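PDB 6K9Z: galactose-1-phosphate uridylyltransferase from Pyrobaculum aerophilum str. IM2, which probably transfers uridylyl groups between UDP-glucose and galactose 1-phosphate, and carries bound zinc, iron and UDP. Local coordinates for residues L234-Q239 against A307-C312; A241-P246 against G271-D276; F185-W190 against L226-K231. The protein carries 1 engineered substitution. All blocks are in the same frame, centred on the assembly; numbering follows the deposited sequence.

Contact 1: residues L234-Q239 against A307-C312; sequences LCALKQ and AALQKC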
ATOM      1  N   LEU A 234     -13.427 -10.002 -14.573  1.00 16.97           N
ATOM      2  CA  LEU A 234     -12.875 -10.908 -13.530  1.00 17.02           C
ATOM      3  C   LEU A 234     -12.685 -12.297 -14.146  1.00 17.84           C
ATOM      4  O   LEU A 234     -11.728 -12.990 -13.804  1.00 17.74           O
ATOM      5  CB  LEU A 234     -13.779 -10.868 -12.309  1.00 16.82           C
ATOM      6  CG  LEU A 234     -13.741  -9.542 -11.557  1.00 16.52           C
ATOM      7  CD1 LEU A 234     -14.779  -9.536 -10.446  1.00 16.66           C
ATOM      8  CD2 LEU A 234     -12.346  -9.241 -11.015  1.00 16.36           C
ATOM      9  N   CYS A 235     -13.547 -12.708 -15.063  1.00 18.23           N
ATOM     10  CA  CYS A 235     -13.399 -13.981 -15.799  1.00 19.16           C
ATOM     11  C   CYS A 235     -12.050 -13.978 -16.534  1.00 19.51           C
ATOM     12  O   CYS A 235     -11.298 -14.960 -16.450  1.00 20.80           O
ATOM     13  CB  CYS A 235     -14.579 -14.209 -16.727  1.00 20.30           C
ATOM     14  SG  CYS A 235     -14.403 -15.638 -17.820  1.00 22.53           S
ATOM     15  N   ALA A 236     -11.705 -12.872 -17.185  1.00 19.10           N
ATOM     16  CA  ALA A 236     -10.441 -12.763 -17.934  1.00 19.96           C
ATOM     17  C   ALA A 236      -9.253 -12.913 -16.969  1.00 20.32           C
ATOM     18  O   ALA A 236      -8.299 -13.612 -17.307  1.00 21.02           O
ATOM     19  CB  ALA A 236     -10.371 -11.456 -18.645  1.00 19.66           C
ATOM     20  N   LEU A 237      -9.331 -12.310 -15.791  1.00 21.58           N
ATOM     21  CA  LEU A 237      -8.206 -12.335 -14.820  1.00 23.55           C
ATOM     22  C   LEU A 237      -8.044 -13.769 -14.353  1.00 26.50           C
ATOM     23  O   LEU A 237      -6.885 -14.157 -14.155  1.00 28.17           O
ATOM     24  CB  LEU A 237      -8.432 -11.376 -13.644  1.00 24.22           C
ATOM     25  CG  LEU A 237      -8.337  -9.911 -14.045  1.00 25.70           C
ATOM     26  CD1 LEU A 237      -8.495  -8.981 -12.847  1.00 28.41           C
ATOM     27  CD2 LEU A 237      -7.014  -9.623 -14.723  1.00 25.84           C
ATOM     28  N   LYS A 238      -9.149 -14.511 -14.231  1.00 27.54           N
ATOM     29  CA  LYS A 238      -9.163 -15.877 -13.664  1.00 31.48           C
ATOM     30  C   LYS A 238      -8.322 -16.779 -14.550  1.00 33.28           C
ATOM     31  O   LYS A 238      -7.774 -17.775 -14.031  1.00 36.93           O
ATOM     32  CB  LYS A 238     -10.594 -16.386 -13.532  1.00 33.31           C
ATOM     33  CG  LYS A 238     -10.870 -17.298 -12.359  1.00 35.51           C
ATOM     34  CD  LYS A 238     -12.333 -17.684 -12.254  1.00 37.24           C
ATOM     35  CE  LYS A 238     -12.606 -18.655 -11.128  1.00 39.10           C
ATOM     36  NZ  LYS A 238     -13.497 -19.753 -11.547  1.00 41.49           N
ATOM     37  N   GLN A 239      -8.241 -16.496 -15.858  1.00 35.78           N
ATOM     38  CA  GLN A 239      -7.465 -17.392 -16.764  1.00 38.64           C
ATOM     39  C   GLN A 239      -6.250 -16.726 -17.429  1.00 36.69           C
ATOM     40  O   GLN A 239      -5.418 -17.479 -17.963  1.00 40.41           O
ATOM     41  CB  GLN A 239      -8.344 -17.959 -17.883  1.00 38.98           C
ATOM     42  CG  GLN A 239      -9.832 -17.691 -17.731  1.00 43.08           C
ATOM     43  CD  GLN A 239     -10.554 -17.866 -19.045  1.00 43.21           C
ATOM     44  OE1 GLN A 239     -10.295 -18.800 -19.800  1.00 42.46           O
ATOM     45  NE2 GLN A 239     -11.466 -16.954 -19.332  1.00 43.14           N
ATOM     46  N   ALA A 307      -6.948 -10.653 -24.846  1.00 23.14           N
ATOM     47  CA  ALA A 307      -6.913 -11.943 -25.576  1.00 24.25           C
ATOM     48  C   ALA A 307      -7.619 -12.980 -24.694  1.00 24.52           C
ATOM     49  O   ALA A 307      -8.459 -13.777 -25.233  1.00 24.74           O
ATOM     50  CB  ALA A 307      -5.492 -12.345 -25.926  1.00 25.26           C
ATOM     51  N   ALA A 308      -7.288 -13.013 -23.391  1.00 23.23           N
ATOM     52  CA  ALA A 308      -7.867 -14.002 -22.451  1.00 23.59           C
ATOM     53  C   ALA A 308      -9.376 -13.776 -22.355  1.00 22.55           C
ATOM     54  O   ALA A 308     -10.153 -14.759 -22.244  1.00 23.03           O
ATOM     55  CB  ALA A 308      -7.236 -13.921 -21.072  1.00 23.48           C
ATOM     56  N   LEU A 309      -9.769 -12.510 -22.360  1.00 21.61           N
ATOM     57  CA  LEU A 309     -11.146 -12.049 -22.123  1.00 21.36           C
ATOM     58  C   LEU A 309     -12.050 -12.520 -23.252  1.00 22.09           C
ATOM     59  O   LEU A 309     -13.241 -12.713 -22.981  1.00 21.75           O
ATOM     60  CB  LEU A 309     -11.119 -10.522 -22.032  1.00 20.72           C
ATOM     61  CG  LEU A 309     -12.420  -9.873 -21.579  1.00 20.08           C
ATOM     62  CD1 LEU A 309     -12.118  -8.644 -20.730  1.00 19.71           C
ATOM     63  CD2 LEU A 309     -13.312  -9.528 -22.753  1.00 20.46           C
ATOM     64  N   GLN A 310     -11.505 -12.723 -24.454  1.00 23.90           N
ATOM     65  CA  GLN A 310     -12.284 -13.205 -25.630  1.00 24.98           C
ATOM     66  C   GLN A 310     -12.953 -14.532 -25.285  1.00 26.22           C
ATOM     67  O   GLN A 310     -14.084 -14.775 -25.785  1.00 25.56           O
ATOM     68  CB  GLN A 310     -11.426 -13.397 -26.882  1.00 26.61           C
ATOM     69  CG  GLN A 310     -10.809 -12.094 -27.381  1.00 26.55           C
ATOM     70  CD  GLN A 310     -11.725 -10.893 -27.384  1.00 26.02           C
ATOM     71  OE1 GLN A 310     -12.529 -10.728 -28.311  1.00 26.54           O
ATOM     72  NE2 GLN A 310     -11.592 -10.002 -26.404  1.00 23.75           N
ATOM     73  N   LYS A 311     -12.335 -15.352 -24.441  1.00 27.40           N
ATOM     74  CA  LYS A 311     -12.878 -16.689 -24.089  1.00 29.27           C
ATOM     75  C   LYS A 311     -14.037 -16.544 -23.087  1.00 27.38           C
ATOM     76  O   LYS A 311     -14.804 -17.525 -22.970  1.00 27.49           O
ATOM     77  CB  LYS A 311     -11.747 -17.590 -23.571  1.00 33.33           C
ATOM     78  CG  LYS A 311     -10.511 -17.647 -24.467  1.00 37.23           C
ATOM     79  CD  LYS A 311      -9.295 -18.350 -23.839  1.00 41.75           C
ATOM     80  CE  LYS A 311      -9.561 -19.801 -23.460  1.00 46.52           C
ATOM     81  NZ  LYS A 311     -10.341 -20.552 -24.484  1.00 50.09           N
ATOM     82  N   CYS A 312     -14.244 -15.361 -22.474  1.00 24.34           N
ATOM     83  CA  CYS A 312     -15.357 -15.098 -21.505  1.00 23.39           C
ATOM     84  C   CYS A 312     -16.610 -14.515 -22.197  1.00 23.03           C
ATOM     85  O   CYS A 312     -17.631 -14.300 -21.490  1.00 21.96           O
ATOM     86  CB  CYS A 312     -14.912 -14.134 -20.425  1.00 22.47           C
ATOM     87  SG  CYS A 312     -13.479 -14.814 -19.529  1.00 23.61           S
TER
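A disulfide between Cys235 and Cys312 ties the long helix 220-240 to the end of segment 307-312. Cys235 can be followed from its root: CB comes 3.7 Å from Cys312 CB, near enough for the two sulfurs to span the remaining gap. SG stands anti to the backbone N (chi1 173°), beside the carbonyl carbon, and joins Cys312 SG at 2.1 Å. From the other side, Cys312 swings its SG beside its own backbone N (chi1 -59°). The C-S-S-C torsion of -83° is close to the relaxed value and gives the bridge a left-handed twist.

Next to the bridge the two backbones draw close, with Ala236 CA 4.3 Å from Leu309 CA. The small Ala236 permits this: its CB rests on Leu309 CB at 3.6 Å, with Leu309 CG and CD1 slightly farther off. Ala308 CB lies 3.9 Å from Ala236 O. Leu309 also touches Val184 and Phe185 of strand 183-186, so this packing continues to the edge strand of the sheet. A disulfide that staples the C-terminal part of the chain to helix 220-240, beside an alanine-lined close approach, is consistent with the intracellular disulfides for which Pyrobaculum is known.

Contact 2: residues A241-P246 against G271-D276; sequences AGIPMP and GMYRPD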
ATOM      1  N   ALA A 241      -3.561 -15.872 -16.453  1.00 37.38           N
ATOM      2  CA  ALA A 241      -2.304 -16.517 -15.975  1.00 41.02           C
ATOM      3  C   ALA A 241      -2.427 -18.060 -15.941  1.00 43.02           C
ATOM      4  O   ALA A 241      -1.461 -18.682 -15.585  1.00 49.20           O
ATOM      5  CB  ALA A 241      -1.886 -15.913 -14.642  1.00 40.54           C
ATOM      6  N   GLY A 242      -3.539 -18.688 -16.299  1.00 46.46           N
ATOM      7  CA  GLY A 242      -3.599 -20.167 -16.336  1.00 47.53           C
ATOM      8  C   GLY A 242      -4.260 -20.761 -15.096  1.00 49.14           C
ATOM      9  O   GLY A 242      -4.818 -21.871 -15.211  1.00 51.26           O
ATOM     10  N   ILE A 243      -4.206 -20.070 -13.945  1.00 45.34           N
ATOM     11  CA  ILE A 243      -4.886 -20.465 -12.673  1.00 42.56           C
ATOM     12  C   ILE A 243      -5.600 -19.230 -12.139  1.00 38.99           C
ATOM     13  O   ILE A 243      -5.128 -18.123 -12.386  1.00 38.57           O
ATOM     14  CB  ILE A 243      -3.882 -21.009 -11.638  1.00 45.38           C
ATOM     15  CG1 ILE A 243      -2.737 -20.017 -11.383  1.00 45.24           C
ATOM     16  CG2 ILE A 243      -3.362 -22.400 -12.032  1.00 47.96           C
ATOM     17  CD1 ILE A 243      -1.583 -20.575 -10.582  1.00 47.20           C
ATOM     18  N   PRO A 244      -6.658 -19.356 -11.310  1.00 34.32           N
ATOM     19  CA  PRO A 244      -7.292 -18.181 -10.717  1.00 30.95           C
ATOM     20  C   PRO A 244      -6.241 -17.305 -10.036  1.00 28.31           C
ATOM     21  O   PRO A 244      -5.298 -17.793  -9.461  1.00 28.06           O
ATOM     22  CB  PRO A 244      -8.297 -18.727  -9.711  1.00 31.45           C
ATOM     23  CG  PRO A 244      -8.545 -20.133 -10.247  1.00 33.38           C
ATOM     24  CD  PRO A 244      -7.187 -20.596 -10.729  1.00 34.58           C
ATOM     25  N   MET A 245      -6.441 -16.003 -10.178  1.00 25.54           N
ATOM     26  CA  MET A 245      -5.540 -14.945  -9.675  1.00 24.21           C
ATOM     27  C   MET A 245      -6.191 -14.289  -8.458  1.00 21.87           C
ATOM     28  O   MET A 245      -7.356 -13.866  -8.502  1.00 20.68           O
ATOM     29  CB  MET A 245      -5.389 -13.878 -10.763  1.00 23.36           C
ATOM     30  CG  MET A 245      -4.342 -12.944 -10.477  1.00 23.25           C
ATOM     31  SD  MET A 245      -4.207 -11.649 -11.688  1.00 20.94           S
ATOM     32  CE  MET A 245      -3.836 -12.551 -13.188  1.00 22.72           C
ATOM     33  N   PRO A 246      -5.448 -14.121  -7.359  1.00 20.71           N
ATOM     34  CA  PRO A 246      -5.943 -13.296  -6.263  1.00 19.87           C
ATOM     35  C   PRO A 246      -6.052 -11.866  -6.770  1.00 18.87           C
ATOM     36  O   PRO A 246      -5.225 -11.368  -7.586  1.00 18.47           O
ATOM     37  CB  PRO A 246      -4.895 -13.442  -5.156  1.00 20.54           C
ATOM     38  CG  PRO A 246      -3.644 -13.888  -5.913  1.00 21.00           C
ATOM     39  CD  PRO A 246      -4.111 -14.667  -7.120  1.00 21.81           C
ATOM     40  N   GLY A 271      -5.183  -7.239  -9.968  1.00 17.41           N
ATOM     41  CA  GLY A 271      -4.799  -8.654 -10.052  1.00 17.64           C
ATOM     42  C   GLY A 271      -3.374  -8.820  -9.631  1.00 18.44           C
ATOM     43  O   GLY A 271      -2.493  -8.075 -10.169  1.00 18.19           O
ATOM     44  N   MET A 272      -3.118  -9.731  -8.694  1.00 18.61           N
ATOM     45  CA  MET A 272      -1.849  -9.662  -7.924  1.00 19.48           C
ATOM     46  C   MET A 272      -0.852 -10.718  -8.410  1.00 20.30           C
ATOM     47  O   MET A 272       0.189 -10.853  -7.793  1.00 21.35           O
ATOM     48  CB  MET A 272      -2.092  -9.733  -6.415  1.00 19.76           C
ATOM     49  CG  MET A 272      -2.935  -8.570  -5.902  1.00 20.05           C
ATOM     50  SD  MET A 272      -2.059  -6.991  -6.222  1.00 21.39           S
ATOM     51  CE  MET A 272      -0.877  -7.052  -4.891  1.00 23.47           C
ATOM     52  N   TYR A 273      -1.093 -11.413  -9.524  1.00 21.32           N
ATOM     53  CA  TYR A 273      -0.055 -12.284 -10.141  1.00 22.55           C
ATOM     54  C   TYR A 273       0.671 -11.487 -11.226  1.00 24.27           C
ATOM     55  O   TYR A 273       0.022 -10.853 -12.029  1.00 22.30           O
ATOM     56  CB  TYR A 273      -0.637 -13.555 -10.748  1.00 22.63           C
ATOM     57  CG  TYR A 273      -1.009 -14.665  -9.793  1.00 23.08           C
ATOM     58  CD1 TYR A 273      -0.585 -14.692  -8.475  1.00 23.57           C
ATOM     59  CD2 TYR A 273      -1.702 -15.765 -10.252  1.00 24.00           C
ATOM     60  CE1 TYR A 273      -0.901 -15.753  -7.630  1.00 24.50           C
ATOM     61  CE2 TYR A 273      -2.027 -16.834  -9.434  1.00 24.87           C
ATOM     62  CZ  TYR A 273      -1.633 -16.828  -8.117  1.00 24.97           C
ATOM     63  OH  TYR A 273      -1.923 -17.873  -7.297  1.00 26.70           O
ATOM     64  N   ARG A 274       2.037 -11.684 -11.295  1.00 27.00           N
ATOM     65  CA  ARG A 274       2.790 -11.163 -12.459  1.00 30.86           C
ATOM     66  C   ARG A 274       2.346 -11.991 -13.686  1.00 33.11           C
ATOM     67  O   ARG A 274       1.743 -13.084 -13.546  1.00 32.17           O
ATOM     68  CB  ARG A 274       4.314 -11.228 -12.242  1.00 36.13           C
ATOM     69  CG  ARG A 274       4.837 -10.299 -11.152  1.00 39.43           C
ATOM     70  CD  ARG A 274       6.345 -10.445 -10.950  1.00 46.01           C
ATOM     71  NE  ARG A 274       6.810  -9.518  -9.910  1.00 53.49           N
ATOM     72  CZ  ARG A 274       6.770  -9.714  -8.585  1.00 59.16           C
ATOM     73  NH1 ARG A 274       6.244 -10.819  -8.072  1.00 63.15           N
ATOM     74  NH2 ARG A 274       7.250  -8.779  -7.770  1.00 61.01           N
ATOM     75  N   PRO A 275       2.652 -11.702 -14.928  1.00 36.30           N
ATOM     76  CA  PRO A 275       2.385 -12.529 -16.106  1.00 38.82           C
ATOM     77  C   PRO A 275       2.970 -13.947 -15.996  1.00 42.51           C
ATOM     78  O   PRO A 275       2.378 -14.852 -16.550  1.00 44.53           O
ATOM     79  CB  PRO A 275       3.005 -11.706 -17.248  1.00 38.91           C
ATOM     80  CG  PRO A 275       2.824 -10.292 -16.798  1.00 37.76           C
ATOM     81  CD  PRO A 275       3.150 -10.358 -15.310  1.00 37.39           C
ATOM     82  N   ASP A 276       4.053 -14.107 -15.231  1.00 44.02           N
ATOM     83  CA  ASP A 276       4.708 -15.415 -14.968  1.00 47.42           C
ATOM     84  C   ASP A 276       4.012 -16.199 -13.838  1.00 46.69           C
ATOM     85  O   ASP A 276       4.558 -17.228 -13.483  1.00 49.84           O
ATOM     86  CB  ASP A 276       6.201 -15.229 -14.695  1.00 48.52           C
ATOM     87  CG  ASP A 276       6.529 -14.425 -13.455  1.00 50.67           C
ATOM     88  OD1 ASP A 276       5.613 -14.172 -12.665  1.00 49.93           O
ATOM     89  OD2 ASP A 276       7.710 -14.073 -13.283  1.00 54.97           O
TER
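Tyr273 is the bump of this contact, and segment 241-246 curls round it to make the hollow. Its CG sits anti to its carbonyl carbon (chi1 -77°), and the ring enters between Pro246 and Ile243. Pro246 covers one face: its CD lies 3.5 Å from the ring centroid, 17° off the normal, a CH-pi contact in which the two side chains cross at about a right angle. At the edge, near the ring plane, Ile243 CG1 meets CE2 of Tyr273 at 3.8 Å, and Ala241 CB lies close to CD2. Pro244 O approaches Tyr273 CE2 obliquely at 3.4 Å. Met245 slides past the tyrosine in the opposite direction, its CG 3.8 Å from Tyr273 CB.

Farther along, the roles reverse. Met245 SD is the bump and Gly271 the dent, with SD 3.5 Å from Gly271 CA; a side chain on the glycine would run into the sulfur. Beside it, Met272 N donates to Pro246 O over 2.9 Å, at 157° and nearly along the C=O axis. This bond carries the antiparallel pairing of strands 247-252 and 266-271 a little beyond their ends, where the chain enters one and leaves the other.

Apart from that bond the fit is mainly apolar. The tyrosine's polar end is satisfied by Glu131, which takes part in a hydrogen bond with OH, whereas Tyr273 N is buried without a partner in the model, which is likely to carry some cost.

Contact 3: residues F185-W190 against L226-K231; sequences FQNRNW and LAEALK
An Asx turn at Asn187 shapes the tight connection between strands 183-186 and 190-193, and the same side chain reaches across to Glu228 of helix 220-240. A chi1 of 61° puts CG of Asn187 over its own backbone, between N and the carbonyl carbon. The carboxamide is put to use at both ends. OD1 accepts from Asn189 N at 3.2 Å and more weakly from Trp190 N. ND2 donates to Glu228 OE1 over 3.1 Å at 157°, arriving on the anti side of the carboxylate; it also bonds Asp225 O. Glu228 OE1 lies at the edge of the Phe185 ring, 3.8 Å from CZ, with ring and carboxylate planes perpendicular.

This two-stranded hairpin forms the outer end of the antiparallel half-barrel sheet, and the helix lies across it. Trp190 does much of the covering: Leu226 CD1 stands 3.8 Å from the centroid of its six-membered ring, only 5° off the normal, and Leu226 CB lies 3.7 Å from CZ2 of Trp190. The indole NE1 bonds Glu222 O, one turn earlier in the helix. An alanine in place of Trp190 removes the indole, and would probably leave Leu226 without the flat surface it rests on and Glu222 O without that donor, opening a gap between strand and helix. Ala229 CB touches both Phe185 CE2 and Trp190 CB, each 4.1 Å away. Trp190 also touches Ile206 and Pro208, and its side chain and that of the zinc ligand His264 are about 7 Å apart.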
ATOM      1  N   PHE A 185     -12.450  -4.380 -22.535  1.00 18.41           N
ATOM      2  CA  PHE A 185     -13.880  -4.708 -22.711  1.00 18.14           C
ATOM      3  C   PHE A 185     -14.692  -3.427 -22.679  1.00 17.68           C
ATOM      4  O   PHE A 185     -14.361  -2.472 -21.948  1.00 16.34           O
ATOM      5  CB  PHE A 185     -14.351  -5.718 -21.665  1.00 17.76           C
ATOM      6  CG  PHE A 185     -15.831  -5.972 -21.732  1.00 17.68           C
ATOM      7  CD1 PHE A 185     -16.355  -6.759 -22.743  1.00 18.91           C
ATOM      8  CD2 PHE A 185     -16.716  -5.416 -20.815  1.00 17.35           C
ATOM      9  CE1 PHE A 185     -17.721  -7.005 -22.833  1.00 18.81           C
ATOM     10  CE2 PHE A 185     -18.090  -5.597 -20.962  1.00 17.99           C
ATOM     11  CZ  PHE A 185     -18.589  -6.404 -21.960  1.00 18.06           C
ATOM     12  N   GLN A 186     -15.786  -3.398 -23.444  1.00 17.67           N
ATOM     13  CA  GLN A 186     -16.755  -2.308 -23.277  1.00 17.52           C
ATOM     14  C   GLN A 186     -18.114  -2.842 -23.653  1.00 17.11           C
ATOM     15  O   GLN A 186     -18.232  -3.810 -24.427  1.00 17.18           O
ATOM     16  CB  GLN A 186     -16.358  -1.082 -24.094  1.00 18.96           C
ATOM     17  CG  GLN A 186     -16.576  -1.287 -25.599  1.00 20.99           C
ATOM     18  CD  GLN A 186     -16.133  -0.065 -26.361  1.00 23.40           C
ATOM     19  OE1 GLN A 186     -16.537   1.042 -26.034  1.00 23.75           O
ATOM     20  NE2 GLN A 186     -15.288  -0.268 -27.372  1.00 24.57           N
ATOM     21  N   ASN A 187     -19.112  -2.216 -23.052  1.00 16.25           N
ATOM     22  CA  ASN A 187     -20.534  -2.444 -23.398  1.00 16.36           C
ATOM     23  C   ASN A 187     -21.184  -1.069 -23.620  1.00 16.44           C
ATOM     24  O   ASN A 187     -20.476  -0.053 -23.793  1.00 16.51           O
ATOM     25  CB  ASN A 187     -21.251  -3.455 -22.499  1.00 16.24           C
ATOM     26  CG  ASN A 187     -21.291  -3.058 -21.042  1.00 15.48           C
ATOM     27  OD1 ASN A 187     -21.214  -1.880 -20.718  1.00 14.53           O
ATOM     28  ND2 ASN A 187     -21.423  -4.038 -20.168  1.00 15.67           N
ATOM     29  N   ARG A 188     -22.502  -1.030 -23.663  1.00 16.88           N
ATOM     30  CA  ARG A 188     -23.141   0.270 -23.969  1.00 17.71           C
ATOM     31  C   ARG A 188     -22.869   1.259 -22.854  1.00 17.79           C
ATOM     32  O   ARG A 188     -22.983   2.439 -23.177  1.00 18.56           O
ATOM     33  CB  ARG A 188     -24.650   0.114 -24.147  1.00 17.77           C
ATOM     34  CG  ARG A 188     -24.987  -0.651 -25.411  1.00 18.20           C
ATOM     35  CD  ARG A 188     -26.448  -0.930 -25.534  1.00 18.33           C
ATOM     36  NE  ARG A 188     -26.698  -1.512 -26.836  1.00 18.94           N
ATOM     37  CZ  ARG A 188     -27.888  -1.585 -27.396  1.00 19.78           C
ATOM     38  NH1 ARG A 188     -28.936  -1.173 -26.708  1.00 19.63           N
ATOM     39  NH2 ARG A 188     -28.053  -2.062 -28.627  1.00 20.60           N
ATOM     40  N   ASN A 189     -22.589   0.814 -21.619  1.00 17.09           N
ATOM     41  CA  ASN A 189     -22.587   1.764 -20.473  1.00 17.15           C
ATOM     42  C   ASN A 189     -21.224   1.825 -19.775  1.00 16.77           C
ATOM     43  O   ASN A 189     -21.078   2.738 -18.913  1.00 17.00           O
ATOM     44  CB  ASN A 189     -23.719   1.496 -19.493  1.00 17.43           C
ATOM     45  CG  ASN A 189     -25.041   2.022 -20.029  1.00 19.41           C
ATOM     46  OD1 ASN A 189     -25.128   3.222 -20.258  1.00 20.87           O
ATOM     47  ND2 ASN A 189     -26.057   1.185 -20.236  1.00 19.65           N
ATOM     48  N   TRP A 190     -20.304   0.917 -20.083  1.00 16.48           N
ATOM     49  CA  TRP A 190     -19.025   0.758 -19.315  1.00 15.99           C
ATOM     50  C   TRP A 190     -17.836   0.518 -20.249  1.00 16.44           C
ATOM     51  O   TRP A 190     -17.997  -0.067 -21.332  1.00 16.00           O
ATOM     52  CB  TRP A 190     -19.136  -0.335 -18.269  1.00 15.38           C
ATOM     53  CG  TRP A 190     -20.217  -0.035 -17.281  1.00 14.89           C
ATOM     54  CD1 TRP A 190     -21.540  -0.339 -17.419  1.00 15.39           C
ATOM     55  CD2 TRP A 190     -20.084   0.655 -16.024  1.00 14.74           C
ATOM     56  NE1 TRP A 190     -22.245   0.138 -16.354  1.00 15.09           N
ATOM     57  CE2 TRP A 190     -21.384   0.715 -15.460  1.00 14.73           C
ATOM     58  CE3 TRP A 190     -18.990   1.062 -15.243  1.00 14.22           C
ATOM     59  CZ2 TRP A 190     -21.619   1.294 -14.213  1.00 14.64           C
ATOM     60  CZ3 TRP A 190     -19.231   1.665 -14.028  1.00 14.55           C
ATOM     61  CH2 TRP A 190     -20.527   1.770 -13.524  1.00 14.69           C
ATOM     62  N   LEU A 226     -23.004  -2.971 -15.718  1.00 16.16           N
ATOM     63  CA  LEU A 226     -21.929  -3.081 -14.691  1.00 15.61           C
ATOM     64  C   LEU A 226     -21.720  -4.547 -14.316  1.00 15.49           C
ATOM     65  O   LEU A 226     -20.533  -4.992 -14.289  1.00 15.14           O
ATOM     66  CB  LEU A 226     -22.253  -2.246 -13.448  1.00 15.47           C
ATOM     67  CG  LEU A 226     -21.214  -2.342 -12.334  1.00 14.74           C
ATOM     68  CD1 LEU A 226     -19.802  -2.040 -12.903  1.00 14.11           C
ATOM     69  CD2 LEU A 226     -21.582  -1.417 -11.188  1.00 14.98           C
ATOM     70  N   ALA A 227     -22.792  -5.268 -13.979  1.00 15.30           N
ATOM     71  CA  ALA A 227     -22.671  -6.693 -13.635  1.00 15.80           C
ATOM     72  C   ALA A 227     -21.911  -7.413 -14.760  1.00 16.22           C
ATOM     73  O   ALA A 227     -21.011  -8.222 -14.480  1.00 16.70           O
ATOM     74  CB  ALA A 227     -24.001  -7.299 -13.386  1.00 16.39           C
ATOM     75  N   GLU A 228     -22.211  -7.106 -16.022  1.00 16.38           N
ATOM     76  CA  GLU A 228     -21.554  -7.776 -17.173  1.00 16.72           C
ATOM     77  C   GLU A 228     -20.061  -7.403 -17.201  1.00 16.50           C
ATOM     78  O   GLU A 228     -19.176  -8.315 -17.347  1.00 16.22           O
ATOM     79  CB  GLU A 228     -22.267  -7.437 -18.465  1.00 17.33           C
ATOM     80  CG  GLU A 228     -21.579  -8.035 -19.682  1.00 17.99           C
ATOM     81  CD  GLU A 228     -22.366  -7.809 -20.945  1.00 19.02           C
ATOM     82  OE1 GLU A 228     -22.315  -6.702 -21.490  1.00 19.43           O
ATOM     83  OE2 GLU A 228     -23.131  -8.709 -21.323  1.00 20.33           O
ATOM     84  N   ALA A 229     -19.751  -6.117 -17.048  1.00 16.42           N
ATOM     85  CA  ALA A 229     -18.358  -5.663 -17.134  1.00 16.39           C
ATOM     86  C   ALA A 229     -17.545  -6.316 -16.007  1.00 16.30           C
ATOM     87  O   ALA A 229     -16.401  -6.738 -16.251  1.00 16.19           O
ATOM     88  CB  ALA A 229     -18.263  -4.160 -17.097  1.00 16.11           C
ATOM     89  N   LEU A 230     -18.095  -6.386 -14.804  1.00 16.45           N
ATOM     90  CA  LEU A 230     -17.417  -7.044 -13.667  1.00 16.47           C
ATOM     91  C   LEU A 230     -17.253  -8.538 -13.960  1.00 16.35           C
ATOM     92  O   LEU A 230     -16.140  -9.063 -13.814  1.00 16.82           O
ATOM     93  CB  LEU A 230     -18.230  -6.830 -12.391  1.00 17.12           C
ATOM     94  CG  LEU A 230     -18.142  -5.417 -11.813  1.00 17.68           C
ATOM     95  CD1 LEU A 230     -19.122  -5.224 -10.655  1.00 18.44           C
ATOM     96  CD2 LEU A 230     -16.718  -5.156 -11.369  1.00 18.63           C
ATOM     97  N   LYS A 231     -18.298  -9.211 -14.385  1.00 16.69           N
ATOM     98  CA  LYS A 231     -18.220 -10.654 -14.640  1.00 17.32           C
ATOM     99  C   LYS A 231     -17.145 -10.918 -15.684  1.00 17.88           C
ATOM    100  O   LYS A 231     -16.333 -11.851 -15.496  1.00 18.31           O
ATOM    101  CB  LYS A 231     -19.587 -11.181 -15.074  1.00 17.66           C
ATOM    102  CG  LYS A 231     -19.627 -12.665 -15.337  1.00 18.62           C
ATOM    103  CD  LYS A 231     -21.046 -13.209 -15.581  1.00 19.86           C
ATOM    104  CE  LYS A 231     -21.065 -14.654 -16.026  1.00 21.05           C
ATOM    105  NZ  LYS A 231     -20.638 -15.553 -14.948  1.00 21.47           N
TER

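Contacts 1 and 3 both use helix 220-240, gripping it at different turns, and they meet where Leu309 CD1 packs 3.8 Å from Phe185 CB. Contact 2 begins where that helix ends; it is nested along the chain inside the loop closed by contact 1 and touches it through Leu237 O and Met245 CE, 3.6 Å apart. Contacts 2 and 3 are the buried ones, about 21 Å apart between centres, and do not touch. Contact 1 is only partly buried and combines a covalent bridge with small-residue packing. Contact 2 joins two loops by ring-and-proline packing, while contact 3 seats a helix on the last two strands of the sheet through both indole packing and a polar amide-carboxylate bond.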